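Local coordinates for protein short chain dehydrogenase (Rhodopseudomonas palustris, PDB 3H7A) that probably catalyses NAD(P)-dependent oxidation or reduction of a so far unidentified substrate, as a member of the short-chain dehydrogenase/reductase family, at residues 93-99 against 150-155; 89-93 against 113-118; 18-23 against 216-220; 179-185 against 234-240. All coordinates share one frame; numbering follows the deposited sequence.

Contact 1: residues 93-99 against 150-155; sequences ANVNFPI and SGFAAF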
loop_
_atom_site.group_PDB
_atom_site.type_symbol
_atom_site.label_atom_id
_atom_site.label_comp_id
_atom_site.label_asym_id
_atom_site.label_seq_id
_atom_site.Cartn_x
_atom_site.Cartn_y
_atom_site.Cartn_z
ATOM N N ALA B 93 21.663 -6.769 -5.230
ATOM C CA ALA B 93 22.165 -7.642 -4.145
ATOM C C ALA B 93 21.232 -8.815 -3.845
ATOM O O ALA B 93 21.166 -9.241 -2.687
ATOM C CB ALA B 93 22.382 -6.845 -2.826
ATOM N N ASN B 94 20.501 -9.320 -4.840
ATOM C CA ASN B 94 19.475 -10.331 -4.555
ATOM C C ASN B 94 20.070 -11.596 -3.930
ATOM O O ASN B 94 20.787 -12.343 -4.594
ATOM C CB ASN B 94 18.635 -10.660 -5.796
ATOM C CG ASN B 94 17.296 -11.328 -5.443
ATOM O OD1 ASN B 94 17.223 -12.197 -4.569
ATOM N ND2 ASN B 94 16.231 -10.919 -6.130
ATOM N N VAL B 95 19.803 -11.787 -2.635
ATOM C CA VAL B 95 20.212 -12.988 -1.891
ATOM C C VAL B 95 19.076 -13.488 -1.012
ATOM O O VAL B 95 18.243 -12.704 -0.558
ATOM C CB VAL B 95 21.478 -12.760 -1.007
ATOM C CG1 VAL B 95 22.698 -12.475 -1.869
ATOM C CG2 VAL B 95 21.276 -11.642 0.011
ATOM N N ASN B 96 19.046 -14.794 -0.767
ATOM C CA ASN B 96 17.985 -15.405 0.009
ATOM C C ASN B 96 18.586 -16.353 1.031
ATOM O O ASN B 96 19.342 -17.237 0.671
ATOM C CB ASN B 96 17.027 -16.164 -0.930
ATOM C CG ASN B 96 15.791 -16.709 -0.212
ATOM O OD1 ASN B 96 15.853 -17.720 0.483
ATOM N ND2 ASN B 96 14.658 -16.047 -0.402
ATOM N N PHE B 97 18.273 -16.157 2.310
ATOM C CA PHE B 97 18.671 -17.104 3.336
ATOM C C PHE B 97 17.551 -17.189 4.331
ATOM O O PHE B 97 17.031 -16.156 4.729
ATOM C CB PHE B 97 19.906 -16.623 4.113
ATOM C CG PHE B 97 21.160 -16.531 3.308
ATOM C CD1 PHE B 97 22.006 -17.635 3.187
ATOM C CD2 PHE B 97 21.526 -15.323 2.704
ATOM C CE1 PHE B 97 23.185 -17.554 2.454
ATOM C CE2 PHE B 97 22.704 -15.234 1.958
ATOM C CZ PHE B 97 23.531 -16.353 1.834
ATOM N N PRO B 98 17.196 -18.404 4.777
ATOM C CA PRO B 98 16.312 -18.526 5.936
ATOM C C PRO B 98 16.796 -17.664 7.097
ATOM O O PRO B 98 17.987 -17.370 7.190
ATOM C CB PRO B 98 16.428 -20.000 6.315
ATOM C CG PRO B 98 16.707 -20.687 5.019
ATOM C CD PRO B 98 17.578 -19.718 4.225
ATOM N N ILE B 99 15.888 -17.276 7.987
ATOM C CA ILE B 99 16.255 -16.308 9.019
ATOM C C ILE B 99 17.447 -16.757 9.895
ATOM O O ILE B 99 18.387 -15.986 10.128
ATOM C CB ILE B 99 15.023 -15.836 9.824
ATOM C CG1 ILE B 99 15.407 -14.709 10.783
ATOM C CG2 ILE B 99 14.350 -16.991 10.553
ATOM C CD1 ILE B 99 15.883 -13.427 10.056
ATOM N N SER B 150 9.693 -14.967 2.325
ATOM C CA SER B 150 10.478 -15.897 3.114
ATOM C C SER B 150 11.897 -16.008 2.562
ATOM O O SER B 150 12.111 -16.272 1.373
ATOM C CB SER B 150 9.802 -17.265 3.133
ATOM O OG SER B 150 10.580 -18.212 3.832
ATOM N N GLY B 151 12.870 -15.783 3.434
ATOM C CA GLY B 151 14.272 -15.911 3.067
ATOM C C GLY B 151 14.872 -14.560 2.712
ATOM O O GLY B 151 16.087 -14.442 2.546
ATOM N N PHE B 152 14.024 -13.538 2.607
ATOM C CA PHE B 152 14.472 -12.233 2.108
ATOM C C PHE B 152 14.723 -11.161 3.171
ATOM O O PHE B 152 14.800 -9.972 2.818
ATOM C CB PHE B 152 13.484 -11.719 1.063
ATOM C CG PHE B 152 13.571 -12.438 -0.246
ATOM C CD1 PHE B 152 14.708 -12.335 -1.026
ATOM C CD2 PHE B 152 12.514 -13.207 -0.694
ATOM C CE1 PHE B 152 14.802 -13.010 -2.235
ATOM C CE2 PHE B 152 12.589 -13.885 -1.911
ATOM C CZ PHE B 152 13.732 -13.787 -2.678
ATOM N N ALA B 153 14.872 -11.551 4.443
ATOM C CA ALA B 153 15.042 -10.544 5.516
ATOM C C ALA B 153 16.182 -9.555 5.299
ATOM O O ALA B 153 15.994 -8.357 5.514
ATOM C CB ALA B 153 15.130 -11.192 6.919
ATOM N N ALA B 154 17.344 -10.029 4.845
ATOM C CA ALA B 154 18.462 -9.110 4.624
ATOM C C ALA B 154 18.250 -8.208 3.410
ATOM O O ALA B 154 18.478 -7.000 3.488
ATOM C CB ALA B 154 19.802 -9.857 4.522
ATOM N N PHE B 155 17.853 -8.803 2.289
ATOM C CA PHE B 155 17.659 -8.053 1.045
ATOM C C PHE B 155 16.476 -7.069 1.096
ATOM O O PHE B 155 16.618 -5.897 0.726
ATOM C CB PHE B 155 17.517 -9.032 -0.130
ATOM C CG PHE B 155 17.484 -8.376 -1.488
ATOM C CD1 PHE B 155 18.474 -7.488 -1.881
ATOM C CD2 PHE B 155 16.457 -8.660 -2.384
ATOM C CE1 PHE B 155 18.440 -6.885 -3.150
ATOM C CE2 PHE B 155 16.413 -8.060 -3.655
ATOM C CZ PHE B 155 17.417 -7.181 -4.040
HETATM O O HOH W 1 18.067 -11.690 1.951
HETATM O O HOH W 2 15.165 -14.215 5.823
#

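Contact 2: residues 89-93 against 113-118; sequences FNVGA and MACWAG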
loop_
_atom_site.group_PDB
_atom_site.type_symbol
_atom_site.label_atom_id
_atom_site.label_comp_id
_atom_site.label_asym_id
_atom_site.label_seq_id
_atom_site.Cartn_x
_atom_site.Cartn_y
_atom_site.Cartn_z
ATOM N N PHE B 89 21.278 5.345 -9.167
ATOM C CA PHE B 89 21.821 4.385 -8.221
ATOM C C PHE B 89 21.247 2.998 -8.493
ATOM O O PHE B 89 20.068 2.740 -8.256
ATOM C CB PHE B 89 21.533 4.801 -6.780
ATOM C CG PHE B 89 22.124 3.870 -5.774
ATOM C CD1 PHE B 89 23.476 3.950 -5.435
ATOM C CD2 PHE B 89 21.338 2.861 -5.193
ATOM C CE1 PHE B 89 24.041 3.079 -4.507
ATOM C CE2 PHE B 89 21.891 1.973 -4.285
ATOM C CZ PHE B 89 23.246 2.084 -3.927
ATOM N N ASN B 90 22.103 2.110 -8.974
ATOM C CA ASN B 90 21.681 0.809 -9.461
ATOM C C ASN B 90 22.551 -0.286 -8.858
ATOM O O ASN B 90 23.315 -0.944 -9.545
ATOM C CB ASN B 90 21.764 0.799 -10.988
ATOM C CG ASN B 90 21.283 -0.499 -11.594
ATOM O OD1 ASN B 90 20.096 -0.821 -11.532
ATOM N ND2 ASN B 90 22.207 -1.254 -12.193
ATOM N N VAL B 91 22.463 -0.448 -7.549
ATOM C CA VAL B 91 23.267 -1.443 -6.867
ATOM C C VAL B 91 22.333 -2.484 -6.256
ATOM O O VAL B 91 21.729 -2.268 -5.201
ATOM C CB VAL B 91 24.225 -0.798 -5.832
ATOM C CG1 VAL B 91 24.995 -1.841 -5.092
ATOM C CG2 VAL B 91 25.206 0.135 -6.516
ATOM N N GLY B 92 22.202 -3.605 -6.967
ATOM C CA GLY B 92 21.399 -4.745 -6.530
ATOM C C GLY B 92 22.121 -5.538 -5.463
ATOM O O GLY B 92 23.088 -5.040 -4.876
ATOM N N ALA B 93 21.663 -6.769 -5.230
ATOM C CA ALA B 93 22.165 -7.642 -4.145
ATOM C C ALA B 93 21.232 -8.815 -3.845
ATOM O O ALA B 93 21.166 -9.241 -2.687
ATOM C CB ALA B 93 22.382 -6.845 -2.826
ATOM N N MET B 113 25.724 -2.128 0.959
ATOM C CA MET B 113 25.736 -2.100 -0.502
ATOM C C MET B 113 24.443 -1.501 -1.083
ATOM O O MET B 113 24.496 -0.629 -1.949
ATOM C CB MET B 113 25.983 -3.528 -1.028
ATOM C CG MET B 113 26.260 -3.683 -2.526
ATOM S SD MET B 113 27.989 -3.624 -3.097
ATOM C CE MET B 113 28.277 -1.870 -3.194
ATOM N N ALA B 114 23.291 -1.969 -0.599
ATOM C CA ALA B 114 21.986 -1.649 -1.203
ATOM C C ALA B 114 21.204 -0.489 -0.588
ATOM O O ALA B 114 20.211 -0.044 -1.156
ATOM C CB ALA B 114 21.110 -2.902 -1.215
ATOM N N CYS B 115 21.618 -0.031 0.586
ATOM C CA CYS B 115 20.871 0.986 1.290
ATOM C C CYS B 115 21.739 2.183 1.709
ATOM O O CYS B 115 21.448 3.324 1.346
ATOM C CB CYS B 115 20.187 0.386 2.513
ATOM S SG CYS B 115 19.235 1.664 3.382
ATOM N N TRP B 116 22.797 1.890 2.467
ATOM C CA TRP B 116 23.784 2.865 2.919
ATOM C C TRP B 116 24.398 3.563 1.723
ATOM O O TRP B 116 24.429 4.780 1.657
ATOM C CB TRP B 116 24.865 2.154 3.745
ATOM C CG TRP B 116 26.150 2.932 3.935
ATOM C CD1 TRP B 116 27.363 2.678 3.351
ATOM C CD2 TRP B 116 26.341 4.083 4.770
ATOM N NE1 TRP B 116 28.292 3.605 3.768
ATOM C CE2 TRP B 116 27.691 4.475 4.639
ATOM C CE3 TRP B 116 25.502 4.820 5.614
ATOM C CZ2 TRP B 116 28.217 5.572 5.318
ATOM C CZ3 TRP B 116 26.025 5.903 6.293
ATOM C CH2 TRP B 116 27.374 6.272 6.139
ATOM N N ALA B 117 24.818 2.780 0.743
ATOM C CA ALA B 117 25.429 3.338 -0.456
ATOM C C ALA B 117 24.486 4.278 -1.188
ATOM O O ALA B 117 24.921 5.287 -1.760
ATOM C CB ALA B 117 25.860 2.232 -1.356
ATOM N N GLY B 118 23.193 3.958 -1.156
ATOM C CA GLY B 118 22.167 4.769 -1.773
ATOM C C GLY B 118 21.934 6.054 -1.038
ATOM O O GLY B 118 21.731 7.087 -1.659
HETATM O O HOH W 3 19.778 -0.998 -3.705
#

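Contact 3: residues 18-23 against 216-220; sequences YIGAEI and PAAVA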
loop_
_atom_site.group_PDB
_atom_site.type_symbol
_atom_site.label_atom_id
_atom_site.label_comp_id
_atom_site.label_asym_id
_atom_site.label_seq_id
_atom_site.Cartn_x
_atom_site.Cartn_y
_atom_site.Cartn_z
ATOM N N TYR B 18 24.098 -5.702 -16.885
ATOM C CA TYR B 18 23.516 -5.339 -18.172
ATOM C C TYR B 18 22.592 -4.118 -18.085
ATOM O O TYR B 18 22.619 -3.261 -18.963
ATOM C CB TYR B 18 22.797 -6.540 -18.787
ATOM C CG TYR B 18 23.736 -7.630 -19.227
ATOM C CD1 TYR B 18 24.531 -7.469 -20.368
ATOM C CD2 TYR B 18 23.843 -8.816 -18.503
ATOM C CE1 TYR B 18 25.407 -8.463 -20.779
ATOM C CE2 TYR B 18 24.715 -9.823 -18.904
ATOM C CZ TYR B 18 25.494 -9.638 -20.045
ATOM O OH TYR B 18 26.361 -10.628 -20.453
ATOM N N ILE B 19 21.802 -4.039 -17.014
ATOM C CA ILE B 19 20.929 -2.903 -16.784
ATOM C C ILE B 19 21.757 -1.613 -16.680
ATOM O O ILE B 19 21.502 -0.650 -17.405
ATOM C CB ILE B 19 20.044 -3.128 -15.541
ATOM C CG1 ILE B 19 19.012 -4.212 -15.833
ATOM C CG2 ILE B 19 19.309 -1.859 -15.167
ATOM C CD1 ILE B 19 18.336 -4.764 -14.601
ATOM N N GLY B 20 22.776 -1.626 -15.820
ATOM C CA GLY B 20 23.673 -0.474 -15.624
ATOM C C GLY B 20 24.381 -0.022 -16.887
ATOM O O GLY B 20 24.489 1.179 -17.145
ATOM N N ALA B 21 24.854 -0.985 -17.673
ATOM C CA ALA B 21 25.519 -0.712 -18.952
ATOM C C ALA B 21 24.579 -0.075 -19.959
ATOM O O ALA B 21 24.964 0.858 -20.669
ATOM C CB ALA B 21 26.097 -1.995 -19.525
ATOM N N GLU B 22 23.346 -0.579 -20.018
ATOM C CA GLU B 22 22.325 -0.017 -20.902
ATOM C C GLU B 22 21.902 1.381 -20.489
ATOM O O GLU B 22 21.626 2.222 -21.341
ATOM C CB GLU B 22 21.096 -0.919 -20.989
ATOM C CG GLU B 22 21.309 -2.184 -21.801
ATOM C CD GLU B 22 21.740 -1.919 -23.231
ATOM O OE1 GLU B 22 21.212 -0.979 -23.878
ATOM O OE2 GLU B 22 22.607 -2.672 -23.707
ATOM N N ILE B 23 21.852 1.630 -19.183
ATOM C CA ILE B 23 21.553 2.972 -18.687
ATOM C C ILE B 23 22.640 3.942 -19.158
ATOM O O ILE B 23 22.334 5.024 -19.659
ATOM C CB ILE B 23 21.423 3.009 -17.142
ATOM C CG1 ILE B 23 20.188 2.227 -16.679
ATOM C CG2 ILE B 23 21.331 4.428 -16.666
ATOM C CD1 ILE B 23 20.173 1.941 -15.175
ATOM N N PRO B 216 17.447 -5.398 -20.618
ATOM C CA PRO B 216 18.094 -4.299 -19.929
ATOM C C PRO B 216 17.886 -2.958 -20.636
ATOM O O PRO B 216 17.842 -1.928 -19.971
ATOM C CB PRO B 216 19.566 -4.704 -19.955
ATOM C CG PRO B 216 19.536 -6.175 -20.056
ATOM C CD PRO B 216 18.405 -6.472 -20.943
ATOM N N ALA B 217 17.732 -2.975 -21.959
ATOM C CA ALA B 217 17.433 -1.758 -22.714
ATOM C C ALA B 217 16.078 -1.133 -22.342
ATOM O O ALA B 217 15.880 0.078 -22.503
ATOM C CB ALA B 217 17.504 -2.028 -24.213
ATOM N N ALA B 218 15.154 -1.959 -21.843
ATOM C CA ALA B 218 13.836 -1.480 -21.426
ATOM C C ALA B 218 13.901 -0.610 -20.169
ATOM O O ALA B 218 13.250 0.438 -20.108
ATOM C CB ALA B 218 12.888 -2.644 -21.227
ATOM N N VAL B 219 14.700 -1.041 -19.189
ATOM C CA VAL B 219 14.916 -0.286 -17.946
ATOM C C VAL B 219 15.538 1.089 -18.234
ATOM O O VAL B 219 15.136 2.104 -17.649
ATOM C CB VAL B 219 15.812 -1.077 -16.964
ATOM C CG1 VAL B 219 15.952 -0.352 -15.627
ATOM C CG2 VAL B 219 15.264 -2.492 -16.747
ATOM N N ALA B 220 16.498 1.115 -19.158
ATOM C CA ALA B 220 17.147 2.359 -19.561
ATOM C C ALA B 220 16.131 3.305 -20.181
ATOM O O ALA B 220 16.164 4.508 -19.910
ATOM C CB ALA B 220 18.282 2.081 -20.522
#

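Contact 4: residues 179-185 against 234-240; sequences HVAHLII and WTFEMEI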
loop_
_atom_site.group_PDB
_atom_site.type_symbol
_atom_site.label_atom_id
_atom_site.label_comp_id
_atom_site.label_asym_id
_atom_site.label_seq_id
_atom_site.Cartn_x
_atom_site.Cartn_y
_atom_site.Cartn_z
ATOM N N HIS B 179 14.020 16.096 -9.115
ATOM C CA HIS B 179 13.156 14.965 -9.353
ATOM C C HIS B 179 13.797 13.708 -8.777
ATOM O O HIS B 179 14.605 13.043 -9.441
ATOM C CB HIS B 179 12.925 14.793 -10.858
ATOM C CG HIS B 179 11.943 13.717 -11.222
ATOM N ND1 HIS B 179 11.581 13.465 -12.528
ATOM C CD2 HIS B 179 11.244 12.837 -10.463
ATOM C CE1 HIS B 179 10.713 12.469 -12.559
ATOM N NE2 HIS B 179 10.494 12.067 -11.319
ATOM N N VAL B 180 13.416 13.370 -7.551
ATOM C CA VAL B 180 13.831 12.102 -6.953
ATOM C C VAL B 180 12.830 11.054 -7.419
ATOM O O VAL B 180 11.625 11.298 -7.385
ATOM C CB VAL B 180 13.858 12.169 -5.403
ATOM C CG1 VAL B 180 14.431 10.896 -4.807
ATOM C CG2 VAL B 180 14.671 13.359 -4.936
ATOM N N ALA B 181 13.317 9.905 -7.888
ATOM C CA ALA B 181 12.419 8.835 -8.297
ATOM C C ALA B 181 12.926 7.457 -7.886
ATOM O O ALA B 181 14.116 7.271 -7.564
ATOM C CB ALA B 181 12.115 8.884 -9.816
ATOM N N HIS B 182 12.014 6.489 -7.909
ATOM C CA HIS B 182 12.297 5.127 -7.491
ATOM C C HIS B 182 11.687 4.178 -8.521
ATOM O O HIS B 182 10.471 4.076 -8.632
ATOM C CB HIS B 182 11.671 4.903 -6.111
ATOM C CG HIS B 182 12.068 3.620 -5.449
ATOM N ND1 HIS B 182 11.146 2.754 -4.893
ATOM C CD2 HIS B 182 13.284 3.071 -5.221
ATOM C CE1 HIS B 182 11.779 1.717 -4.373
ATOM N NE2 HIS B 182 13.075 1.885 -4.558
ATOM N N LEU B 183 12.534 3.499 -9.289
ATOM C CA LEU B 183 12.045 2.616 -10.330
ATOM C C LEU B 183 12.155 1.175 -9.890
ATOM O O LEU B 183 13.260 0.670 -9.691
ATOM C CB LEU B 183 12.828 2.810 -11.635
ATOM C CG LEU B 183 12.390 1.930 -12.810
ATOM C CD1 LEU B 183 10.997 2.325 -13.314
ATOM C CD2 LEU B 183 13.415 2.028 -13.925
ATOM N N ILE B 184 11.004 0.513 -9.792
ATOM C CA ILE B 184 10.901 -0.851 -9.275
ATOM C C ILE B 184 10.840 -1.837 -10.431
ATOM O O ILE B 184 9.994 -1.716 -11.315
ATOM C CB ILE B 184 9.676 -1.004 -8.346
ATOM C CG1 ILE B 184 9.839 -0.118 -7.111
ATOM C CG2 ILE B 184 9.506 -2.450 -7.893
ATOM C CD1 ILE B 184 8.577 0.089 -6.381
ATOM N N ILE B 185 11.768 -2.794 -10.439
ATOM C CA ILE B 185 11.817 -3.795 -11.498
ATOM C C ILE B 185 11.627 -5.220 -10.948
ATOM O O ILE B 185 11.876 -5.465 -9.773
ATOM C CB ILE B 185 13.117 -3.635 -12.344
ATOM C CG1 ILE B 185 14.352 -4.093 -11.578
ATOM C CG2 ILE B 185 13.317 -2.175 -12.752
ATOM C CD1 ILE B 185 15.672 -3.706 -12.232
ATOM N N TRP B 234 5.625 15.089 -12.400
ATOM C CA TRP B 234 6.658 14.109 -12.056
ATOM C C TRP B 234 6.048 12.931 -11.351
ATOM O O TRP B 234 5.132 13.091 -10.538
ATOM C CB TRP B 234 7.701 14.702 -11.120
ATOM C CG TRP B 234 8.714 15.588 -11.784
ATOM C CD1 TRP B 234 9.025 15.656 -13.126
ATOM C CD2 TRP B 234 9.593 16.494 -11.123
ATOM N NE1 TRP B 234 10.025 16.576 -13.332
ATOM C CE2 TRP B 234 10.391 17.104 -12.115
ATOM C CE3 TRP B 234 9.782 16.859 -9.777
ATOM C CZ2 TRP B 234 11.363 18.050 -11.804
ATOM C CZ3 TRP B 234 10.744 17.814 -9.472
ATOM C CH2 TRP B 234 11.518 18.398 -10.480
ATOM N N THR B 235 6.588 11.757 -11.646
ATOM C CA THR B 235 6.249 10.523 -10.955
ATOM C C THR B 235 7.351 10.247 -9.925
ATOM O O THR B 235 8.533 10.340 -10.255
ATOM C CB THR B 235 6.183 9.362 -11.973
ATOM O OG1 THR B 235 5.205 9.667 -12.971
ATOM C CG2 THR B 235 5.814 8.066 -11.320
ATOM N N PHE B 236 6.985 9.920 -8.683
ATOM C CA PHE B 236 7.993 9.475 -7.729
ATOM C C PHE B 236 8.352 8.013 -7.940
ATOM O O PHE B 236 9.513 7.688 -8.090
ATOM C CB PHE B 236 7.600 9.722 -6.267
ATOM C CG PHE B 236 8.440 8.937 -5.283
ATOM C CD1 PHE B 236 9.764 9.293 -5.036
ATOM C CD2 PHE B 236 7.908 7.822 -4.621
ATOM C CE1 PHE B 236 10.567 8.549 -4.147
ATOM C CE2 PHE B 236 8.697 7.066 -3.746
ATOM C CZ PHE B 236 10.033 7.433 -3.505
ATOM N N GLU B 237 7.354 7.135 -7.947
ATOM C CA GLU B 237 7.605 5.702 -8.018
ATOM C C GLU B 237 6.884 5.085 -9.192
ATOM O O GLU B 237 5.738 5.416 -9.463
ATOM C CB GLU B 237 7.119 5.029 -6.741
ATOM C CG GLU B 237 7.712 3.675 -6.464
ATOM C CD GLU B 237 7.469 3.256 -5.029
ATOM O OE1 GLU B 237 6.311 3.327 -4.575
ATOM O OE2 GLU B 237 8.437 2.873 -4.347
ATOM N N MET B 238 7.556 4.166 -9.869
ATOM C CA MET B 238 7.016 3.536 -11.063
ATOM C C MET B 238 7.491 2.092 -11.055
ATOM O O MET B 238 8.642 1.826 -10.709
ATOM C CB MET B 238 7.551 4.267 -12.297
ATOM C CG MET B 238 6.657 4.168 -13.491
ATOM S SD MET B 238 7.132 5.198 -14.877
ATOM C CE MET B 238 8.590 4.370 -15.489
ATOM N N GLU B 239 6.616 1.157 -11.416
ATOM C CA GLU B 239 7.002 -0.253 -11.494
ATOM C C GLU B 239 6.868 -0.784 -12.914
ATOM O O GLU B 239 5.855 -0.548 -13.564
ATOM C CB GLU B 239 6.187 -1.123 -10.523
ATOM C CG GLU B 239 6.692 -2.565 -10.467
ATOM C CD GLU B 239 5.964 -3.464 -9.470
ATOM O OE1 GLU B 239 5.121 -2.976 -8.681
ATOM O OE2 GLU B 239 6.262 -4.684 -9.483
ATOM N N ILE B 240 7.891 -1.495 -13.388
ATOM C CA ILE B 240 7.876 -2.096 -14.719
ATOM C C ILE B 240 8.111 -3.595 -14.633
ATOM O O ILE B 240 8.754 -4.064 -13.699
ATOM C CB ILE B 240 8.936 -1.445 -15.658
ATOM C CG1 ILE B 240 10.330 -1.438 -15.007
ATOM C CG2 ILE B 240 8.522 -0.046 -15.990
ATOM C CD1 ILE B 240 11.448 -0.873 -15.887
#

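Contact 1: residues 93-99 against 150-155
Asn96 lays its amide nitrogen over the middle of the Phe152 ring, 3.2 Å above the ring plane, with amide and ring at right angles. The same ND2 reaches past the ring to donate to Ser150 O at 3.1 Å, in the carbonyl plane and on a lone pair, so one amide group grips the turn before helix 153-173 and packs its N-cap residue, Phe152. Holding CG anti to the backbone N (chi1 -174°) carries the Asn96 amide down to this turn. Asn94 OD1 comes to the edge of the Phe152 ring, near its plane, 3.5 Å from CE1.

Against Phe155 the Asn94 amide lies 28° from the ring plane, the side chains crossing at about a right angle, and Asn94 CA sits over the ring centre in a CH-pi contact, 3.7 Å from the centroid, while Ala93 CB touches CE1.

Beyond Phe152, on the side away from Phe155, the backbones meet directly. Phe97 N donates to Gly151 O at 2.8 Å, and Gly151 CA approaches Phe97 O closely enough for a CA-H...O contact. Gly151, with backbone angles suited to glycine, places its CA 3.5 Å from Asn96 OD1. One water links Val95 O to Phe155 N; a second, between Phe97 O and Ala153 N, is held by both segments.

Ile99 CD1 closes the far end against Ala153 CB. The contact joins the loop following strand 84-89 to the start of helix 153-173. Val95 and Phe97 lean on helix 104-132 through Val110 and Val106, and Ile99 N is hydrogen-bonded to Glu172 of a second subunit.

Contact 2: residues 89-93 against 113-118
Phe89 spreads one face of its ring over Gly118, whose CA stands 3.6 Å from the centroid and 11° off the ring normal, a CH-pi contact made to the helix backbone itself. With no side chain at Gly118, the ring lies directly on that backbone. With CG anti to the backbone N (chi1 -178°), the ring projects from the end of strand 84-89 onto the helix, where its CZ also reaches Ala117 CB at 3.7 Å. Met113 O approaches the ring edge in its plane, 3.6 Å from CZ. This carbonyl is buried by the contact and has no hydrogen-bonding partner; the ring edge and Val91 CG1 are its apolar neighbours.

Val91 and Met113 cross at about a right angle. In the conformer described, Val91 CG1 lies 3.4 Å from Met113 CG, a closeness that is doubtful because the methionine has a second conformer; its chain, bent at both chi2 and chi3, brings SD and CE round to the same methyl. Ala93 CB meets Ala114 CB more loosely, at 4.4 Å.

No direct hydrogen bond spans the segments; instead a water lies 2.8 Å from both Val91 O and Ala114 O.

The contact packs the C-terminal end of a central strand of the Rossmann-fold sheet, and the loop that follows, against the middle of helix 104-132. Phe89 and Val91 also touch Ile13 of strand 9-13, Phe89 reaches Leu162 of helix 153-173, and Ala114 rests on Ala158 of that helix.

Contact 3: residues 18-23 against 216-220
Tyr18 and Ile19 meet Pro216 where two helices of the Rossmann fold cross: helix 18-29, which follows strand 9-13, the first in the chain, and helix 216-228, which precedes strand 237-240. The short segments run at -49° to each other with axes 7.9 Å apart, consistent with the small residues Ala217 and Ala220 at the interface.

Apolar packing carries most of the contact. The pyrrolidine ring of Pro216 wedges into the first helix, its CG against Tyr18 CB at 3.5 Å and its CB above the backbone near Ile19 N. The phenol of Tyr18 leads away, leaving only the root of that side chain to touch. Ile19 divides its branches: CG1 turns to Pro216 CB, while CG2, anti to the backbone N, meets Val219 CG1 at 3.7 Å. Further along, Ile23 CG1 rests against Ala220 at longer range.

The polar chain of Glu22 also packs through its carbons. Bent at chi2 (-58°), it folds over Pro216 and Ala217, with CG 3.6 Å from Pro216 CB and OE1 beside the methyl of Ala217. Its carboxylate is engaged along its own helix, OE2 forming a salt bridge with Lys25.

No hydrogen bond joins the segments. Both helices pack on strand 178-185, where Ile185 touches Ile19 and Leu183 touches Val219, so the helix pair lies on one face of the sheet.

Backbone and methyl come together at the deeper end, where Ala220 CB sits 3.4 Å from Glu22 O.

Contact 4: residues 179-185 against 234-240
Strands 179-185 and 237-240 run parallel, their axes 4.7 Å apart and inclined at 18°, as the last two strands of the Rossmann-fold sheet. The backbone bonds alternate from His182 N to Phe236 O through Met238 N to His182 O and Ile184 N to Met238 O, ending with Ile240 N to Ile184 O; the third is almost straight, at 178°.

Ahead of this pairing, His179 and Trp234 form a face-to-face stack. Their side chains slide past each other in opposite directions, the imidazole over the five-membered ring with centroids 3.8 Å apart, while His179 CB lies over the six-membered ring. In its ring plane, His179 NE2 donates to Thr235 O at 2.8 Å; ND1 is hydrogen-bonded to Lys136, so both nitrogens are fixed.

Leu183 and Met238 lie side by side on the face packed by helix 216-228, CD1 against CE at 3.8 Å, and Ile240 crosses Leu183 at about a right angle. On the opposite face Phe236 turns its edge to Val180 O, a buried carbonyl lacking a hydrogen-bonding partner.

Glu237, its CG opposite the backbone N (chi1 -160°) and its chain extended, runs alongside His182 on this second face. Arg163 of helix 153-173 forms a salt bridge with the same carboxylate oxygen that His182 uses: OE2 receives His182 ND1 at 2.8 Å on its anti lone pair, in the imidazole plane.

How the contacts relate
From the N terminus, helix 18-29 comes first, and contact 3 joins it to helix 216-228, closing a loop that encloses both contact 1 and contact 2. Next, 89-93 leads straight into 93-99, with Ala93 shared. Their partners come later, 113-118 before 150-155, so contacts 2 and 1 cross while tying the loop after strand 84-89 to helices 104-132 and 153-173. Contact 4 opens after both have closed and pairs the last two strands; it crosses contact 3, whose second helix lies between those strands in the sequence. Contacts 3 and 4 also touch through Val219 on Ile240, and Asn90 of contact 2 packs against Gly20 of contact 3.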